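Local coordinates for protein LST4 (Kluyveromyces lactis, PDB 4ZY8) that probably takes part in amino acid uptake from outside the cell and in protein trafficking from the Golgi to the plasma membrane, at residues A[9-14]-A[98-103]; A[84-89]-A[126-131]. All coordinates share one frame; numbering follows the deposited sequence.

Both interactions lie in the longin domain of Lst4 and share one antiparallel sheet. Interaction 1 pairs strand 12-17 with the last strand, 95-103. Interaction 2 sets the end of strand 79-87 against helix 114-134. Along the chain the segments alternate: 9-14, 84-89, 98-103, 126-131. The two centres are about 19 Å apart, on opposite sides of the chain's centre, but the contacts meet at Ile-98. Its N lies 2.8 Å from Arg-84 O, a probable hydrogen bond. Its CD1 packs on Phe-86 and Leu-128. Strand 95-103 thus links the N-terminal strand to the strand and helix of interaction 2, by a backbone bond on one edge and by Ile-98 on the face under helix 114-134.

Interaction 1: A[9-14]-A[98-103]; sequences GGFRLI and ISCCVT
Arg-12 and Cys-101 form an antiparallel hydrogen-bonded pair. Arg-12 N reaches Cys-101 O at 3.0 Å, on a lone pair in the carbonyl plane. Cys-101 N returns a bond to Arg-12 O at 2.8 Å. Ile-14 and Ser-99 repeat the pattern, but their N-H bonds (167° and 169°) arrive nearly along the C=O axis. Leu-13 and Cys-100 make the non-hydrogen-bonded pair between them. Here Leu-13 CD1 lies beside Ile-98 CG2 at 4.0 Å, with the two side chains pointing the same way. Cys-100 SG is anti to its backbone N (chi1 -173°). It touches Phe-11 CB at 4.0 Å and approaches the Phe-11 ring obliquely, 5.3 Å from the ring centre, as a sulfur-aromatic contact. On the other face, Arg-12 CB meets Cys-101 CB at 4.1 Å.

In the five-stranded antiparallel sheet of the longin fold, with order 2-1-5-4-3, this pairing joins the first strand to the central one, 95-103, which is last in the chain. The face of Leu-13, Ile-98 and Cys-100 packs on Phe-159 of helix 150-166, and Phe-11 meets Ile-164 there. The face of Arg-12, Ile-14 and Ser-99 is covered by helix 47-55.

Water 2 donates to Ile-14 O, which already accepts Ser-99 N, and is hydrogen-bonded to Ser-99 OG. Thr-83 is a further partner of that hydroxyl. Water 1 bridges Gly-10 O and Thr-103 N where the strands part. The extended chain of the buried Arg-12 carries its guanidinium to a salt bridge with Asp-33 and a hydrogen bond to Ile-45 O.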
loop_
_atom_site.group_PDB
_atom_site.type_symbol
_atom_site.label_atom_id
_atom_site.label_comp_id
_atom_site.label_asym_id
_atom_site.label_seq_id
_atom_site.Cartn_x
_atom_site.Cartn_y
_atom_site.Cartn_z
ATOM N N GLY A 9 6.537 1.516 -15.774
ATOM C CA GLY A 9 6.121 2.894 -15.712
ATOM C C GLY A 9 6.478 3.306 -14.320
ATOM O O GLY A 9 6.773 2.434 -13.534
ATOM N N GLY A 10 6.493 4.592 -14.010
ATOM C CA GLY A 10 6.911 5.001 -12.695
ATOM C C GLY A 10 5.908 4.726 -11.610
ATOM O O GLY A 10 4.744 4.710 -11.873
ATOM N N PHE A 11 6.385 4.539 -10.391
ATOM C CA PHE A 11 5.546 4.301 -9.229
ATOM C C PHE A 11 6.251 4.603 -7.914
ATOM O O PHE A 11 7.448 4.611 -7.829
ATOM C CB PHE A 11 4.980 2.878 -9.207
ATOM C CG PHE A 11 5.970 1.834 -8.844
ATOM C CD1 PHE A 11 6.828 1.353 -9.765
ATOM C CD2 PHE A 11 6.043 1.350 -7.578
ATOM C CE1 PHE A 11 7.740 0.402 -9.439
ATOM C CE2 PHE A 11 6.947 0.391 -7.243
ATOM C CZ PHE A 11 7.810 -0.074 -8.170
ATOM N N ARG A 12 5.470 4.839 -6.884
ATOM C CA ARG A 12 6.015 4.956 -5.548
ATOM C C ARG A 12 5.245 4.029 -4.610
ATOM O O ARG A 12 4.021 4.131 -4.482
ATOM C CB ARG A 12 5.946 6.407 -5.070
ATOM C CG ARG A 12 6.480 6.637 -3.666
ATOM C CD ARG A 12 6.372 8.114 -3.262
ATOM N NE ARG A 12 6.883 8.338 -1.907
ATOM C CZ ARG A 12 6.779 9.488 -1.246
ATOM N NH1 ARG A 12 6.169 10.523 -1.803
ATOM N NH2 ARG A 12 7.277 9.601 -0.020
ATOM N N LEU A 13 5.968 3.134 -3.949
ATOM C CA LEU A 13 5.346 2.175 -3.048
ATOM C C LEU A 13 5.644 2.550 -1.602
ATOM O O LEU A 13 6.813 2.650 -1.206
ATOM C CB LEU A 13 5.858 0.755 -3.343
ATOM C CG LEU A 13 5.425 -0.369 -2.396
ATOM C CD1 LEU A 13 3.900 -0.619 -2.484
ATOM C CD2 LEU A 13 6.204 -1.659 -2.644
ATOM N N ILE A 14 4.621 2.771 -0.811
ATOM C CA ILE A 14 4.772 2.994 0.598
ATOM C C ILE A 14 4.116 1.921 1.442
ATOM O O ILE A 14 2.964 1.694 1.319
ATOM C CB ILE A 14 4.164 4.329 0.979
ATOM C CG1 ILE A 14 4.781 5.409 0.146
ATOM C CG2 ILE A 14 4.417 4.642 2.421
ATOM C CD1 ILE A 14 3.752 6.145 -0.647
ATOM N N ILE A 98 -0.637 -0.725 2.554
ATOM C CA ILE A 98 0.205 -0.891 1.380
ATOM C C ILE A 98 -0.332 0.072 0.335
ATOM O O ILE A 98 -1.437 -0.131 -0.182
ATOM C CB ILE A 98 0.182 -2.334 0.853
ATOM C CG1 ILE A 98 0.563 -3.300 1.977
ATOM C CG2 ILE A 98 1.099 -2.471 -0.373
ATOM C CD1 ILE A 98 0.436 -4.717 1.621
ATOM N N SER A 99 0.415 1.140 0.058
ATOM C CA SER A 99 -0.080 2.207 -0.821
ATOM C C SER A 99 0.823 2.434 -2.021
ATOM O O SER A 99 2.050 2.406 -1.908
ATOM C CB SER A 99 -0.211 3.537 -0.058
ATOM O OG SER A 99 -1.009 3.431 1.105
ATOM N N CYS A 100 0.228 2.772 -3.151
ATOM C CA CYS A 100 1.013 2.957 -4.349
ATOM C C CYS A 100 0.575 4.194 -5.126
ATOM O O CYS A 100 -0.617 4.390 -5.356
ATOM C CB CYS A 100 0.922 1.708 -5.230
ATOM S SG CYS A 100 2.026 1.736 -6.684
ATOM N N CYS A 101 1.541 5.034 -5.502
ATOM C CA CYS A 101 1.274 6.187 -6.369
ATOM C C CYS A 101 1.635 5.856 -7.810
ATOM O O CYS A 101 2.722 5.354 -8.071
ATOM C CB CYS A 101 2.074 7.422 -5.933
ATOM S SG CYS A 101 1.995 7.827 -4.187
ATOM N N VAL A 102 0.753 6.174 -8.728
ATOM C CA VAL A 102 1.023 6.121 -10.144
ATOM C C VAL A 102 0.422 7.345 -10.835
ATOM O O VAL A 102 -0.377 8.035 -10.271
ATOM C CB VAL A 102 0.458 4.846 -10.801
ATOM C CG1 VAL A 102 1.222 3.625 -10.367
ATOM C CG2 VAL A 102 -1.012 4.679 -10.502
ATOM N N THR A 103 0.810 7.577 -12.073
ATOM C CA THR A 103 0.254 8.649 -12.886
ATOM C C THR A 103 -1.258 8.493 -13.052
ATOM O O THR A 103 -1.739 7.377 -13.251
ATOM C CB THR A 103 0.899 8.646 -14.279
ATOM O OG1 THR A 103 2.328 8.636 -14.144
ATOM C CG2 THR A 103 0.452 9.858 -15.071
HETATM O O HOH W 1 2.810 5.743 -13.446
HETATM O O HOH W 2 1.063 3.062 2.878
#

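Interaction 2: A[84-89]-A[126-131]; sequences RIFYLN and NTLLKY
Beside the contact of Phe-86 with Leu-129, NH1 of Arg-84 is gripped by two carboxylates of helix 114-134, Asp-122 and Glu-125. Asp-69 holds NE in a further salt bridge. The two helix carboxylates precede 126-131 by one to four residues; between the segments themselves the contact is apolar. Phe-86 points toward the helix with CG over its own backbone, flanked by N and C (chi1 56°), and offers its ring edge to two leucines. Leu-129 CD2 lies near the ring plane, 3.7 Å from Phe-86 CE2. Leu-128 CD1 is also at the edge, 4.2 Å from Phe-86 CZ. The side chains of Phe-86 and Leu-129 run past each other in opposite directions. Further along, Leu-88 CD1 meets Leu-129 CD2 at 4.1 Å, and the two side chains cross obliquely. The same CD2 rests 3.7 Å from Leu-88 O.

The axes of strand 84-87 and helix 126-131 are 10.5 Å apart at 33°, a helix lying on the longin sheet. Leu-128 continues the core to Val-155 of helix 150-166. No hydrogen bond joins the segments: their contact is non-directional, apolar and partly open to solvent at Leu-88 and Leu-129, while Arg-84 supplies directional bonds to the helix.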
loop_
_atom_site.group_PDB
_atom_site.type_symbol
_atom_site.label_atom_id
_atom_site.label_comp_id
_atom_site.label_asym_id
_atom_site.label_seq_id
_atom_site.Cartn_x
_atom_site.Cartn_y
_atom_site.Cartn_z
ATOM N N ARG A 84 -4.222 -0.581 -0.023
ATOM C CA ARG A 84 -4.794 -1.700 0.716
ATOM C C ARG A 84 -4.528 -1.470 2.192
ATOM O O ARG A 84 -3.371 -1.376 2.608
ATOM C CB ARG A 84 -4.174 -3.025 0.262
ATOM C CG ARG A 84 -4.346 -4.219 1.229
ATOM C CD ARG A 84 -5.801 -4.702 1.344
ATOM N NE ARG A 84 -6.407 -5.002 0.032
ATOM C CZ ARG A 84 -6.479 -6.200 -0.543
ATOM N NH1 ARG A 84 -5.974 -7.282 0.050
ATOM N NH2 ARG A 84 -7.069 -6.310 -1.730
ATOM N N ILE A 85 -5.576 -1.403 3.002
ATOM C CA ILE A 85 -5.357 -1.177 4.420
ATOM C C ILE A 85 -6.032 -2.329 5.175
ATOM O O ILE A 85 -7.100 -2.771 4.795
ATOM C CB ILE A 85 -5.865 0.233 4.839
ATOM C CG1 ILE A 85 -5.432 0.608 6.248
ATOM C CG2 ILE A 85 -7.366 0.400 4.620
ATOM C CD1 ILE A 85 -5.526 2.104 6.477
ATOM N N PHE A 86 -5.354 -2.887 6.169
ATOM C CA PHE A 86 -5.856 -4.060 6.885
ATOM C C PHE A 86 -5.394 -4.075 8.328
ATOM O O PHE A 86 -4.459 -3.364 8.691
ATOM C CB PHE A 86 -5.419 -5.359 6.200
ATOM C CG PHE A 86 -3.928 -5.485 6.020
ATOM C CD1 PHE A 86 -3.302 -4.909 4.929
ATOM C CD2 PHE A 86 -3.164 -6.208 6.923
ATOM C CE1 PHE A 86 -1.926 -5.018 4.752
ATOM C CE2 PHE A 86 -1.792 -6.328 6.756
ATOM C CZ PHE A 86 -1.172 -5.725 5.661
ATOM N N TYR A 87 -6.022 -4.903 9.134
ATOM C CA TYR A 87 -5.689 -5.049 10.530
ATOM C C TYR A 87 -4.846 -6.289 10.789
ATOM O O TYR A 87 -4.998 -7.271 10.116
ATOM C CB TYR A 87 -6.970 -5.126 11.351
ATOM C CG TYR A 87 -7.781 -3.870 11.343
ATOM C CD1 TYR A 87 -8.711 -3.638 10.366
ATOM C CD2 TYR A 87 -7.614 -2.915 12.316
ATOM C CE1 TYR A 87 -9.438 -2.494 10.346
ATOM C CE2 TYR A 87 -8.347 -1.765 12.310
ATOM C CZ TYR A 87 -9.261 -1.558 11.319
ATOM O OH TYR A 87 -9.995 -0.427 11.303
ATOM N N LEU A 88 -3.996 -6.258 11.801
ATOM C CA LEU A 88 -3.195 -7.423 12.124
ATOM C C LEU A 88 -4.050 -8.611 12.430
ATOM O O LEU A 88 -3.740 -9.696 12.060
ATOM C CB LEU A 88 -2.239 -7.157 13.269
ATOM C CG LEU A 88 -1.711 -8.377 14.042
ATOM C CD1 LEU A 88 -1.289 -9.551 13.190
ATOM C CD2 LEU A 88 -0.646 -8.028 15.048
ATOM N N ASN A 89 -5.127 -8.390 13.140
ATOM C CA ASN A 89 -6.032 -9.458 13.490
ATOM C C ASN A 89 -7.344 -8.888 14.007
ATOM O O ASN A 89 -7.526 -7.672 14.048
ATOM C CB ASN A 89 -5.392 -10.378 14.542
ATOM C CG ASN A 89 -4.863 -9.616 15.751
ATOM O OD1 ASN A 89 -5.630 -8.977 16.467
ATOM N ND2 ASN A 89 -3.548 -9.695 15.991
ATOM N N ASN A 126 -1.129 -11.107 2.963
ATOM C CA ASN A 126 -0.733 -12.379 3.607
ATOM C C ASN A 126 0.733 -12.408 4.025
ATOM O O ASN A 126 1.088 -12.986 5.050
ATOM C CB ASN A 126 -0.902 -13.604 2.670
ATOM C CG ASN A 126 -2.351 -13.910 2.340
ATOM O OD1 ASN A 126 -3.260 -13.526 3.077
ATOM N ND2 ASN A 126 -2.563 -14.666 1.251
ATOM N N THR A 127 1.588 -11.824 3.189
ATOM C CA THR A 127 3.034 -11.892 3.416
ATOM C C THR A 127 3.454 -11.089 4.660
ATOM O O THR A 127 4.221 -11.566 5.516
ATOM C CB THR A 127 3.792 -11.404 2.173
ATOM O OG1 THR A 127 3.526 -12.298 1.082
ATOM C CG2 THR A 127 5.313 -11.380 2.429
ATOM N N LEU A 128 2.940 -9.876 4.750
ATOM C CA LEU A 128 3.236 -9.003 5.884
ATOM C C LEU A 128 2.638 -9.575 7.183
ATOM O O LEU A 128 3.246 -9.483 8.249
ATOM C CB LEU A 128 2.723 -7.598 5.618
ATOM C CG LEU A 128 3.398 -6.854 4.455
ATOM C CD1 LEU A 128 2.828 -5.449 4.278
ATOM C CD2 LEU A 128 4.931 -6.807 4.576
ATOM N N LEU A 129 1.446 -10.172 7.091
ATOM C CA LEU A 129 0.832 -10.790 8.270
ATOM C C LEU A 129 1.641 -11.974 8.782
ATOM O O LEU A 129 1.763 -12.169 9.984
ATOM C CB LEU A 129 -0.610 -11.239 7.972
ATOM C CG LEU A 129 -1.600 -10.083 7.798
ATOM C CD1 LEU A 129 -3.002 -10.596 7.408
ATOM C CD2 LEU A 129 -1.643 -9.249 9.088
ATOM N N LYS A 130 2.222 -12.744 7.873
ATOM C CA LYS A 130 3.068 -13.867 8.263
ATOM C C LYS A 130 4.344 -13.422 8.972
ATOM O O LYS A 130 4.857 -14.146 9.836
ATOM C CB LYS A 130 3.406 -14.735 7.050
ATOM C CG LYS A 130 2.249 -15.622 6.633
ATOM C CD LYS A 130 2.109 -16.787 7.608
ATOM C CE LYS A 130 0.968 -17.709 7.221
ATOM N NZ LYS A 130 0.539 -18.544 8.389
ATOM N N TYR A 131 4.883 -12.274 8.587
ATOM C CA TYR A 131 6.012 -11.687 9.276
ATOM C C TYR A 131 5.651 -11.427 10.716
ATOM O O TYR A 131 6.403 -11.722 11.595
ATOM C CB TYR A 131 6.495 -10.392 8.620
ATOM C CG TYR A 131 7.510 -9.674 9.465
ATOM C CD1 TYR A 131 8.847 -9.921 9.330
ATOM C CD2 TYR A 131 7.111 -8.836 10.465
ATOM C CE1 TYR A 131 9.765 -9.298 10.133
ATOM C CE2 TYR A 131 8.009 -8.208 11.258
ATOM C CZ TYR A 131 9.334 -8.448 11.087
ATOM O OH TYR A 131 10.218 -7.831 11.874
#